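Side-chain contacts in tryptophanyl-tRNA synthetase (Thermus thermophilus, PDB 2EL7), which probably catalyses the ATP-dependent attachment of tryptophan to its cognate tRNA, as a homodimeric class I aminoacyl-tRNA synthetase: residues N18-I23 with S245-K250; W95-L100 with Q133-L138; R164-H167 with T172-E175; P185-I190 with A194-S199. All blocks are in the same frame, centred on the assembly; numbering follows the deposited sequence.

All four contacts belong to the class I synthetase part of the chain, at two ends of the subunit. Interactions 1 and 4 sit on one side, their centres about 13 Å apart, and touch where Tyr246 meets Val187 and Pro188; they gather the HIGH helix 16-33, the KMSKS loop and helix 239-247 around the predicted ATP site. Interactions 2 and 3, with centres about 11 Å apart, lie across the chain's centre and join helices 89-99, 124-139 and 153-169, near the dimer partner. Along the chain, interactions 2, 3 and 4 follow one another between the two segments of interaction 1, so interaction 1 brings together parts of the chain more than 200 residues apart.

Interaction 1: residues N18-I23 with S245-K250; sequences NYLGAI and SYFAPK
Just past the start of helix 16-33, whose first turn completes the HIGH region of this class I synthetase, Leu20 reaches across to Tyr246 and Phe247 in the final turn of helix 239-247. One methyl does the touching. Leu20 CD1 lies 3.4 Å from Tyr246 CD1 and 3.7 Å from Phe247 CZ, coming obliquely at both rings. With CG anti to the carbonyl carbon (chi1 -68°) and CD1 carried on in an extended branch (chi2 176°), the leucine projects from its helix far enough to bridge a gap of 8.0 Å between Leu20 CA and Tyr246 CA.

The two aromatic residues also support each other: Tyr246 CB sits 3.4 Å above one face of the Phe247 ring, offset toward the rim. Beyond the contact, Tyr246 packs on Val187 and Pro188, while Phe247 rests on Leu278 and Ala281 of helix 267-294. The leucine methyl is therefore held by rings that are themselves backed by two different parts of the fold.

Behind Leu20 the helix widens into a pi-type turn, with Ile23 N bonded to Asn18 O at 3.2 Å. The packing is purely apolar and modest in area. It is the seam where the HIGH helix of a class I catalytic domain meets the helical region that follows the KMSKS loop.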
loop_
_atom_site.group_PDB
_atom_site.type_symbol
_atom_site.label_atom_id
_atom_site.label_comp_id
_atom_site.label_asym_id
_atom_site.label_seq_id
_atom_site.Cartn_x
_atom_site.Cartn_y
_atom_site.Cartn_z
ATOM N N ASN A 18 -18.690 -0.448 24.997
ATOM C CA ASN A 18 -17.257 -0.302 24.703
ATOM C C ASN A 18 -16.528 -0.118 26.038
ATOM O O ASN A 18 -15.513 -0.753 26.322
ATOM C CB ASN A 18 -16.992 0.959 23.860
ATOM C CG ASN A 18 -17.693 0.939 22.506
ATOM O OD1 ASN A 18 -18.271 1.959 22.068
ATOM N ND2 ASN A 18 -17.635 -0.206 21.821
ATOM N N TYR A 19 -17.072 0.770 26.857
ATOM C CA TYR A 19 -16.465 1.097 28.127
ATOM C C TYR A 19 -16.262 -0.078 29.066
ATOM O O TYR A 19 -15.123 -0.375 29.439
ATOM C CB TYR A 19 -17.270 2.188 28.817
ATOM C CG TYR A 19 -16.679 2.600 30.132
ATOM C CD1 TYR A 19 -15.396 3.133 30.202
ATOM C CD2 TYR A 19 -17.395 2.442 31.316
ATOM C CE1 TYR A 19 -14.834 3.498 31.430
ATOM C CE2 TYR A 19 -16.849 2.806 32.544
ATOM C CZ TYR A 19 -15.569 3.330 32.593
ATOM O OH TYR A 19 -15.026 3.663 33.812
ATOM N N LEU A 20 -17.356 -0.730 29.452
ATOM C CA LEU A 20 -17.309 -1.874 30.354
ATOM C C LEU A 20 -16.455 -3.046 29.871
ATOM O O LEU A 20 -16.035 -3.882 30.681
ATOM C CB LEU A 20 -18.726 -2.365 30.632
ATOM C CG LEU A 20 -19.507 -1.344 31.457
ATOM C CD1 LEU A 20 -20.947 -1.782 31.665
ATOM C CD2 LEU A 20 -18.792 -1.183 32.794
ATOM N N GLY A 21 -16.190 -3.113 28.567
ATOM C CA GLY A 21 -15.408 -4.217 28.048
ATOM C C GLY A 21 -13.973 -3.942 27.613
ATOM O O GLY A 21 -13.023 -4.151 28.373
ATOM N N ALA A 22 -13.814 -3.470 26.384
ATOM C CA ALA A 22 -12.499 -3.216 25.814
ATOM C C ALA A 22 -11.692 -2.108 26.460
ATOM O O ALA A 22 -10.487 -2.258 26.668
ATOM C CB ALA A 22 -12.646 -2.931 24.323
ATOM N N ILE A 23 -12.352 -0.996 26.773
ATOM C CA ILE A 23 -11.678 0.139 27.362
ATOM C C ILE A 23 -11.098 -0.196 28.723
ATOM O O ILE A 23 -9.955 0.154 29.033
ATOM C CB ILE A 23 -12.639 1.361 27.451
ATOM C CG1 ILE A 23 -12.935 1.887 26.039
ATOM C CG2 ILE A 23 -12.005 2.493 28.255
ATOM C CD1 ILE A 23 -13.907 3.021 26.005
ATOM N N SER A 245 -26.504 -3.888 37.726
ATOM C CA SER A 245 -25.379 -4.704 38.192
ATOM C C SER A 245 -24.028 -4.100 37.818
ATOM O O SER A 245 -23.059 -4.158 38.588
ATOM C CB SER A 245 -25.498 -6.101 37.590
ATOM O OG SER A 245 -26.816 -6.587 37.785
ATOM N N TYR A 246 -23.980 -3.530 36.620
ATOM C CA TYR A 246 -22.775 -2.903 36.100
ATOM C C TYR A 246 -22.341 -1.689 36.903
ATOM O O TYR A 246 -21.147 -1.456 37.059
ATOM C CB TYR A 246 -23.011 -2.425 34.674
ATOM C CG TYR A 246 -23.331 -3.496 33.651
ATOM C CD1 TYR A 246 -23.922 -3.149 32.437
ATOM C CD2 TYR A 246 -23.003 -4.839 33.868
ATOM C CE1 TYR A 246 -24.174 -4.097 31.461
ATOM C CE2 TYR A 246 -23.267 -5.810 32.889
ATOM C CZ TYR A 246 -23.851 -5.427 31.691
ATOM O OH TYR A 246 -24.150 -6.362 30.712
ATOM N N PHE A 247 -23.307 -0.925 37.419
ATOM C CA PHE A 247 -23.002 0.321 38.124
ATOM C C PHE A 247 -23.345 0.569 39.584
ATOM O O PHE A 247 -23.192 1.699 40.053
ATOM C CB PHE A 247 -23.595 1.469 37.332
ATOM C CG PHE A 247 -23.278 1.405 35.889
ATOM C CD1 PHE A 247 -24.219 0.910 34.982
ATOM C CD2 PHE A 247 -22.012 1.774 35.437
ATOM C CE1 PHE A 247 -23.908 0.780 33.652
ATOM C CE2 PHE A 247 -21.679 1.647 34.094
ATOM C CZ PHE A 247 -22.626 1.147 33.191
ATOM N N ALA A 248 -23.822 -0.446 40.299
ATOM C CA ALA A 248 -24.171 -0.262 41.699
ATOM C C ALA A 248 -23.662 -1.457 42.484
ATOM O O ALA A 248 -23.648 -2.582 41.971
ATOM C CB ALA A 248 -25.676 -0.118 41.851
ATOM N N PRO A 249 -23.252 -1.234 43.745
ATOM C CA PRO A 249 -22.725 -2.290 44.616
ATOM C C PRO A 249 -23.613 -3.527 44.757
ATOM O O PRO A 249 -24.839 -3.430 44.688
ATOM C CB PRO A 249 -22.489 -1.559 45.939
ATOM C CG PRO A 249 -23.467 -0.421 45.902
ATOM C CD PRO A 249 -23.418 0.033 44.486
ATOM N N LYS A 250 -22.981 -4.689 44.931
ATOM C CA LYS A 250 -23.705 -5.959 45.082
ATOM C C LYS A 250 -24.811 -5.837 46.131
ATOM O O LYS A 250 -25.986 -6.016 45.829
ATOM C CB LYS A 250 -22.757 -7.080 45.530
ATOM C CG LYS A 250 -21.445 -7.192 44.776
ATOM C CD LYS A 250 -20.572 -8.291 45.415
ATOM C CE LYS A 250 -19.191 -8.403 44.756
ATOM N NZ LYS A 250 -19.245 -8.760 43.304
#

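Interaction 2: residues W95-L100 with Q133-L138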
loop_
_atom_site.group_PDB
_atom_site.type_symbol
_atom_site.label_atom_id
_atom_site.label_comp_id
_atom_site.label_asym_id
_atom_site.label_seq_id
_atom_site.Cartn_x
_atom_site.Cartn_y
_atom_site.Cartn_z
ATOM N N TRP A 95 3.022 -3.050 1.177
ATOM C CA TRP A 95 3.240 -3.548 -0.172
ATOM C C TRP A 95 4.036 -4.835 -0.083
ATOM O O TRP A 95 3.690 -5.824 -0.740
ATOM C CB TRP A 95 3.988 -2.525 -1.043
ATOM C CG TRP A 95 4.514 -3.152 -2.304
ATOM C CD1 TRP A 95 5.822 -3.271 -2.676
ATOM C CD2 TRP A 95 3.751 -3.802 -3.329
ATOM N NE1 TRP A 95 5.922 -3.960 -3.867
ATOM C CE2 TRP A 95 4.665 -4.293 -4.289
ATOM C CE3 TRP A 95 2.383 -4.019 -3.531
ATOM C CZ2 TRP A 95 4.257 -4.979 -5.428
ATOM C CZ3 TRP A 95 1.977 -4.706 -4.676
ATOM C CH2 TRP A 95 2.911 -5.176 -5.604
ATOM N N VAL A 96 5.089 -4.830 0.741
ATOM C CA VAL A 96 5.939 -6.016 0.898
ATOM C C VAL A 96 5.077 -7.193 1.290
ATOM O O VAL A 96 5.114 -8.228 0.648
ATOM C CB VAL A 96 7.061 -5.806 1.964
ATOM C CG1 VAL A 96 7.911 -7.078 2.085
ATOM C CG2 VAL A 96 7.960 -4.632 1.551
ATOM N N PHE A 97 4.283 -7.008 2.336
ATOM C CA PHE A 97 3.390 -8.046 2.826
ATOM C C PHE A 97 2.426 -8.523 1.738
ATOM O O PHE A 97 2.239 -9.723 1.557
ATOM C CB PHE A 97 2.624 -7.529 4.051
ATOM C CG PHE A 97 3.433 -7.541 5.331
ATOM C CD1 PHE A 97 4.797 -7.831 5.316
ATOM C CD2 PHE A 97 2.832 -7.233 6.547
ATOM C CE1 PHE A 97 5.550 -7.814 6.492
ATOM C CE2 PHE A 97 3.574 -7.209 7.732
ATOM C CZ PHE A 97 4.946 -7.503 7.703
ATOM N N THR A 98 1.815 -7.585 1.023
ATOM C CA THR A 98 0.906 -7.918 -0.065
ATOM C C THR A 98 1.579 -8.952 -0.988
ATOM O O THR A 98 0.957 -9.959 -1.347
ATOM C CB THR A 98 0.519 -6.625 -0.888
ATOM O OG1 THR A 98 -0.421 -5.843 -0.141
ATOM C CG2 THR A 98 -0.097 -6.963 -2.229
ATOM N N THR A 99 2.844 -8.733 -1.348
ATOM C CA THR A 99 3.530 -9.672 -2.254
ATOM C C THR A 99 3.757 -11.043 -1.617
ATOM O O THR A 99 3.978 -12.033 -2.324
ATOM C CB THR A 99 4.935 -9.151 -2.758
ATOM O OG1 THR A 99 5.852 -9.052 -1.654
ATOM C CG2 THR A 99 4.817 -7.768 -3.439
ATOM N N LEU A 100 3.701 -11.105 -0.289
ATOM C CA LEU A 100 3.935 -12.371 0.397
ATOM C C LEU A 100 2.650 -13.010 0.909
ATOM O O LEU A 100 2.718 -13.843 1.808
ATOM C CB LEU A 100 4.864 -12.166 1.592
ATOM C CG LEU A 100 6.218 -11.489 1.390
ATOM C CD1 LEU A 100 6.816 -11.186 2.759
ATOM C CD2 LEU A 100 7.130 -12.384 0.577
ATOM N N GLN A 133 -3.650 -4.165 8.164
ATOM C CA GLN A 133 -3.627 -4.391 9.610
ATOM C C GLN A 133 -2.360 -5.173 10.021
ATOM O O GLN A 133 -1.746 -4.897 11.058
ATOM C CB GLN A 133 -4.858 -5.175 10.060
ATOM C CG GLN A 133 -6.184 -4.441 9.966
ATOM C CD GLN A 133 -7.357 -5.310 10.453
ATOM O OE1 GLN A 133 -7.703 -6.333 9.829
ATOM N NE2 GLN A 133 -7.956 -4.915 11.577
ATOM N N ALA A 134 -1.981 -6.165 9.219
ATOM C CA ALA A 134 -0.777 -6.937 9.527
ATOM C C ALA A 134 0.499 -6.067 9.555
ATOM O O ALA A 134 1.401 -6.280 10.375
ATOM C CB ALA A 134 -0.607 -8.064 8.504
ATOM N N ALA A 135 0.579 -5.098 8.646
ATOM C CA ALA A 135 1.748 -4.222 8.577
ATOM C C ALA A 135 1.737 -3.243 9.734
ATOM O O ALA A 135 2.765 -2.840 10.228
ATOM C CB ALA A 135 1.752 -3.484 7.274
ATOM N N ASP A 136 0.546 -2.854 10.154
ATOM C CA ASP A 136 0.399 -1.931 11.268
ATOM C C ASP A 136 0.901 -2.661 12.526
ATOM O O ASP A 136 1.633 -2.097 13.328
ATOM C CB ASP A 136 -1.084 -1.544 11.395
ATOM C CG ASP A 136 -1.298 -0.063 11.694
ATOM O OD1 ASP A 136 -0.343 0.743 11.554
ATOM O OD2 ASP A 136 -2.451 0.282 12.065
ATOM N N ILE A 137 0.516 -3.923 12.677
ATOM C CA ILE A 137 0.922 -4.721 13.821
ATOM C C ILE A 137 2.431 -5.019 13.821
ATOM O O ILE A 137 3.117 -4.806 14.832
ATOM C CB ILE A 137 0.147 -6.080 13.878
ATOM C CG1 ILE A 137 -1.341 -5.831 14.144
ATOM C CG2 ILE A 137 0.736 -6.980 14.962
ATOM C CD1 ILE A 137 -2.172 -7.094 14.207
ATOM N N LEU A 138 2.956 -5.473 12.687
ATOM C CA LEU A 138 4.365 -5.802 12.644
ATOM C C LEU A 138 5.371 -4.643 12.497
ATOM O O LEU A 138 6.536 -4.765 12.925
ATOM C CB LEU A 138 4.590 -6.872 11.582
ATOM C CG LEU A 138 3.676 -8.092 11.808
ATOM C CD1 LEU A 138 3.867 -9.123 10.679
ATOM C CD2 LEU A 138 3.954 -8.709 13.179
#
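Ala134 O is approached by two groups at once: Leu138 N donates to it at 2.9 Å within the helix, and from across the contact Phe97 CE2 comes to 3.5 Å from Ala134 O, which lies at the edge of the phenyl ring, near its plane. Phe97 carries the whole contact. Its CG is anti to the carbonyl carbon (chi1 -78°), which sends the ring out toward helix 124-139, where its CD2-CE2-CZ edge does the touching. Phe97 CE2 is 3.5 Å from Leu138 CD1 and 3.6 Å from Ala135 CA, both oblique to the ring, and Phe97 CD2 lies 4.0 Å from the CB atoms of Ala134 and Ala135.

Helices 89-99 and 124-139 of the catalytic domain are joined in this way, their short segments 9.7 Å apart at an angle of 122° between N-to-C directions. Asp136, predicted to bind tryptophan, sits on the same helix as Ala135, but its side chain leaves the backbone in a direction away from 95-100. Replacing the phenylalanine by an alanine would probably leave a gap between the two helices and deprive Leu138 CD1 of its aromatic neighbour.

On the first helix, Thr99 OG1 donates to Val96 O at 2.6 Å, in the carbonyl plane and on a lone pair. Trp95 turns to the dimer interface, where its NE1 bonds Tyr44 O of the second subunit.

Interaction 3: residues R164-H167 with T172-E175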
loop_
_atom_site.group_PDB
_atom_site.type_symbol
_atom_site.label_atom_id
_atom_site.label_comp_id
_atom_site.label_asym_id
_atom_site.label_seq_id
_atom_site.Cartn_x
_atom_site.Cartn_y
_atom_site.Cartn_z
ATOM N N ARG A 164 6.351 -16.394 7.189
ATOM C CA ARG A 164 6.803 -16.405 5.803
ATOM C C ARG A 164 7.955 -15.438 5.612
ATOM O O ARG A 164 8.936 -15.773 4.944
ATOM C CB ARG A 164 5.650 -16.053 4.863
ATOM C CG ARG A 164 5.949 -16.338 3.416
ATOM C CD ARG A 164 4.662 -16.278 2.567
ATOM N NE ARG A 164 3.652 -17.294 2.906
ATOM C CZ ARG A 164 2.466 -17.036 3.453
ATOM N NH1 ARG A 164 1.626 -18.038 3.715
ATOM N NH2 ARG A 164 2.117 -15.785 3.743
ATOM N N PHE A 165 7.845 -14.250 6.220
ATOM C CA PHE A 165 8.886 -13.248 6.118
ATOM C C PHE A 165 10.145 -13.720 6.833
ATOM O O PHE A 165 11.242 -13.672 6.263
ATOM C CB PHE A 165 8.435 -11.904 6.720
ATOM C CG PHE A 165 9.404 -10.763 6.468
ATOM C CD1 PHE A 165 9.177 -9.844 5.432
ATOM C CD2 PHE A 165 10.565 -10.623 7.240
ATOM C CE1 PHE A 165 10.091 -8.804 5.167
ATOM C CE2 PHE A 165 11.485 -9.592 6.986
ATOM C CZ PHE A 165 11.247 -8.682 5.946
ATOM N N ASN A 166 10.005 -14.161 8.079
ATOM C CA ASN A 166 11.171 -14.618 8.842
ATOM C C ASN A 166 11.959 -15.734 8.144
ATOM O O ASN A 166 13.190 -15.715 8.140
ATOM C CB ASN A 166 10.771 -15.070 10.249
ATOM C CG ASN A 166 10.285 -13.910 11.128
ATOM O OD1 ASN A 166 10.577 -12.734 10.867
ATOM N ND2 ASN A 166 9.557 -14.242 12.186
ATOM N N HIS A 167 11.253 -16.687 7.543
ATOM C CA HIS A 167 11.904 -17.785 6.853
ATOM C C HIS A 167 12.639 -17.340 5.591
ATOM O O HIS A 167 13.758 -17.808 5.329
ATOM C CB HIS A 167 10.878 -18.875 6.484
ATOM C CG HIS A 167 11.408 -19.909 5.532
ATOM N ND1 HIS A 167 12.416 -20.789 5.870
ATOM C CD2 HIS A 167 11.047 -20.223 4.261
ATOM C CE1 HIS A 167 12.647 -21.604 4.852
ATOM N NE2 HIS A 167 11.828 -21.282 3.865
ATOM N N THR A 172 12.820 -11.611 11.708
ATOM C CA THR A 172 12.588 -10.184 11.808
ATOM C C THR A 172 11.407 -9.772 12.668
ATOM O O THR A 172 11.501 -8.806 13.440
ATOM C CB THR A 172 12.350 -9.577 10.420
ATOM O OG1 THR A 172 13.445 -9.902 9.550
ATOM C CG2 THR A 172 12.211 -8.086 10.534
ATOM N N PHE A 173 10.302 -10.501 12.520
ATOM C CA PHE A 173 9.070 -10.170 13.212
ATOM C C PHE A 173 8.561 -11.195 14.215
ATOM O O PHE A 173 8.737 -12.398 14.036
ATOM C CB PHE A 173 7.947 -9.955 12.186
ATOM C CG PHE A 173 8.177 -8.823 11.227
ATOM C CD1 PHE A 173 8.450 -9.076 9.897
ATOM C CD2 PHE A 173 8.030 -7.509 11.636
ATOM C CE1 PHE A 173 8.567 -8.031 8.972
ATOM C CE2 PHE A 173 8.141 -6.457 10.729
ATOM C CZ PHE A 173 8.412 -6.720 9.389
ATOM N N PRO A 174 7.911 -10.719 15.289
ATOM C CA PRO A 174 7.367 -11.624 16.304
ATOM C C PRO A 174 6.075 -12.088 15.694
ATOM O O PRO A 174 5.596 -11.455 14.765
ATOM C CB PRO A 174 7.112 -10.696 17.492
ATOM C CG PRO A 174 6.658 -9.411 16.774
ATOM C CD PRO A 174 7.740 -9.313 15.698
ATOM N N GLU A 175 5.522 -13.184 16.196
ATOM C CA GLU A 175 4.239 -13.716 15.731
ATOM C C GLU A 175 3.245 -13.219 16.766
ATOM O O GLU A 175 3.150 -13.766 17.852
ATOM C CB GLU A 175 4.262 -15.245 15.727
ATOM C CG GLU A 175 5.128 -15.827 14.617
ATOM C CD GLU A 175 5.201 -17.337 14.643
ATOM O OE1 GLU A 175 4.132 -17.981 14.635
ATOM O OE2 GLU A 175 6.330 -17.876 14.667
HETATM O O HOH W 1 8.957 -17.112 12.633
#
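The chain leaves helix 153-169 and doubles back at once, bringing Thr172 CA to 5.5 Å from Asn166 CA with no strand or helix on the returning side. Asn166 ties the two together through its amide. Its OD1 takes two backbone N-H groups: Phe173 N at 2.8 Å, in the carbonyl plane on a lone pair, and Thr172 N at 2.6 Å, from well above that plane. Asn166 ND2 gives a nearly straight bond (173°) to Phe173 O at 2.7 Å, an acceptor lying almost in the amide plane, so the rotation of the amide, and which end is oxygen, are fixed. A water accepts from ND2 and gives a weak bond to Glu175 OE2.

Beside the amide, Phe165 and Phe173 form a T-shaped pair, planes at 71°, with Phe173 CE1 directed at the middle of the Phe165 face. Phe165 CG stands anti to the backbone N (chi1 -172°), which turns the ring toward the returning chain. Thr172 OG1 meets its edge, 3.2 Å from Phe165 CE2, while that hydroxyl bonds Gly170 O and Lys324 NZ. Val321 of helix 296-324 packs on both rings.

An alanine at Asn166 is likely to leave Phe173 N, Thr172 N and Phe173 O without their shared partner. With three bonds to backbone groups of Thr172 and Phe173, one neutral side-chain amide satisfies polar groups of the loop and fixes its return against the helix.

Interaction 4: residues P185-I190 with A194-S199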
loop_
_atom_site.group_PDB
_atom_site.type_symbol
_atom_site.label_atom_id
_atom_site.label_comp_id
_atom_site.label_asym_id
_atom_site.label_seq_id
_atom_site.Cartn_x
_atom_site.Cartn_y
_atom_site.Cartn_z
ATOM N N PRO A 185 -18.162 -7.972 30.276
ATOM C CA PRO A 185 -19.601 -8.187 30.134
ATOM C C PRO A 185 -20.077 -8.010 28.696
ATOM O O PRO A 185 -19.563 -7.166 27.954
ATOM C CB PRO A 185 -20.197 -7.116 31.044
ATOM C CG PRO A 185 -19.087 -6.824 32.022
ATOM C CD PRO A 185 -17.888 -6.824 31.152
ATOM N N ARG A 186 -21.050 -8.812 28.293
ATOM C CA ARG A 186 -21.601 -8.661 26.956
ATOM C C ARG A 186 -22.853 -7.816 27.219
ATOM O O ARG A 186 -23.913 -8.336 27.587
ATOM C CB ARG A 186 -21.940 -10.032 26.345
ATOM C CG ARG A 186 -20.798 -11.069 26.467
ATOM C CD ARG A 186 -19.453 -10.596 25.848
ATOM N NE ARG A 186 -18.289 -11.354 26.341
ATOM C CZ ARG A 186 -18.070 -12.654 26.127
ATOM N NH1 ARG A 186 -16.987 -13.239 26.626
ATOM N NH2 ARG A 186 -18.928 -13.373 25.409
ATOM N N VAL A 187 -22.691 -6.504 27.053
ATOM C CA VAL A 187 -23.735 -5.517 27.307
ATOM C C VAL A 187 -24.913 -5.447 26.334
ATOM O O VAL A 187 -24.746 -5.169 25.148
ATOM C CB VAL A 187 -23.110 -4.117 27.415
ATOM C CG1 VAL A 187 -24.147 -3.120 27.887
ATOM C CG2 VAL A 187 -21.905 -4.166 28.366
ATOM N N PRO A 188 -26.132 -5.694 26.839
ATOM C CA PRO A 188 -27.375 -5.669 26.059
ATOM C C PRO A 188 -27.868 -4.268 25.672
ATOM O O PRO A 188 -27.718 -3.315 26.436
ATOM C CB PRO A 188 -28.359 -6.397 26.968
ATOM C CG PRO A 188 -27.841 -6.097 28.335
ATOM C CD PRO A 188 -26.360 -6.283 28.166
ATOM N N GLY A 189 -28.465 -4.161 24.486
ATOM C CA GLY A 189 -28.964 -2.887 24.002
ATOM C C GLY A 189 -30.221 -2.402 24.698
ATOM O O GLY A 189 -30.886 -3.173 25.377
ATOM N N ILE A 190 -30.560 -1.129 24.518
ATOM C CA ILE A 190 -31.737 -0.553 25.174
ATOM C C ILE A 190 -33.091 -1.165 24.783
ATOM O O ILE A 190 -34.057 -1.081 25.538
ATOM C CB ILE A 190 -31.796 0.979 24.964
ATOM C CG1 ILE A 190 -32.068 1.309 23.496
ATOM C CG2 ILE A 190 -30.487 1.611 25.420
ATOM C CD1 ILE A 190 -32.080 2.814 23.211
ATOM N N ALA A 194 -30.418 -7.698 20.853
ATOM C CA ALA A 194 -29.028 -8.125 20.700
ATOM C C ALA A 194 -28.071 -7.212 21.458
ATOM O O ALA A 194 -28.443 -6.096 21.828
ATOM C CB ALA A 194 -28.651 -8.170 19.222
ATOM N N LYS A 195 -26.843 -7.688 21.680
ATOM C CA LYS A 195 -25.831 -6.911 22.397
ATOM C C LYS A 195 -25.781 -5.451 21.918
ATOM O O LYS A 195 -26.181 -5.134 20.789
ATOM C CB LYS A 195 -24.456 -7.579 22.257
ATOM C CG LYS A 195 -23.951 -7.689 20.834
ATOM C CD LYS A 195 -22.757 -6.771 20.602
ATOM C CE LYS A 195 -21.470 -7.305 21.259
ATOM N NZ LYS A 195 -20.843 -8.451 20.510
ATOM N N MET A 196 -25.307 -4.563 22.791
ATOM C CA MET A 196 -25.226 -3.147 22.462
ATOM C C MET A 196 -24.193 -2.947 21.366
ATOM O O MET A 196 -23.042 -3.355 21.493
ATOM C CB MET A 196 -24.869 -2.322 23.707
ATOM C CG MET A 196 -24.979 -0.818 23.499
ATOM S SD MET A 196 -24.631 0.152 24.982
ATOM C CE MET A 196 -26.124 -0.082 25.968
ATOM N N SER A 197 -24.629 -2.324 20.279
ATOM C CA SER A 197 -23.775 -2.065 19.134
ATOM C C SER A 197 -23.972 -0.622 18.678
ATOM O O SER A 197 -25.062 -0.082 18.775
ATOM C CB SER A 197 -24.135 -3.032 18.007
ATOM O OG SER A 197 -23.300 -2.838 16.881
ATOM N N LYS A 198 -22.907 0.006 18.197
ATOM C CA LYS A 198 -22.979 1.389 17.732
ATOM C C LYS A 198 -23.921 1.466 16.536
ATOM O O LYS A 198 -24.637 2.453 16.345
ATOM C CB LYS A 198 -21.578 1.889 17.321
ATOM C CG LYS A 198 -20.429 1.298 18.157
ATOM C CD LYS A 198 -20.291 -0.207 17.880
ATOM C CE LYS A 198 -19.646 -0.957 19.023
ATOM N NZ LYS A 198 -19.945 -2.414 18.896
ATOM N N SER A 199 -23.925 0.401 15.742
ATOM C CA SER A 199 -24.750 0.324 14.544
ATOM C C SER A 199 -26.245 0.142 14.805
ATOM O O SER A 199 -27.068 0.798 14.171
ATOM C CB SER A 199 -24.237 -0.808 13.638
ATOM O OG SER A 199 -24.265 -2.066 14.297
#
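Met196 of the KMSKS motif of this class I synthetase lies beside Val187, in the segment just before the motif, the two side chains pointing the same way with Val187 CG1 4.1 Å from Met196 CE. The methionine thus lays its flank along the backbone of 187-188: Met196 CB is 3.2 Å from Val187 O and Met196 CE 3.6 Å from Pro188 O. With CG anti to the backbone N (chi1 -171°) and a bend only at chi3 (-75°), the thioether end folds back over this backbone.

The two backbones cross and are joined by a single bridge between Pro188 and Lys195, with Pro188 CA 4.2 Å from Lys195 CA. Of the two bonds flanking it, Met196 N to Val187 O is modelled very short, so its length deserves caution. Gly189 N gives the other, to Ala194 O at 3.3 Å, the donor tilted 28° from the carbonyl plane. Gly189 has no side chain, and one there would probably come tight against Ala194 O.

Asn202 holds the motif segment, its ND2 bonding Lys195 O and its OD1 accepting from Ser197 N, and Tyr243 OH bonds Pro188 O. Val187 and Met196 both pack on Ile16, which ties the loop to the HIGH helix; Val187 and the motif residues Lys195 to Ser199 are predicted to bind ATP. The end of the Lys195 side chain leads away from 185-190. Past Met196, the hydroxyls of Ser197 OG and Ser199 OG hydrogen-bond to each other at 2.9 Å.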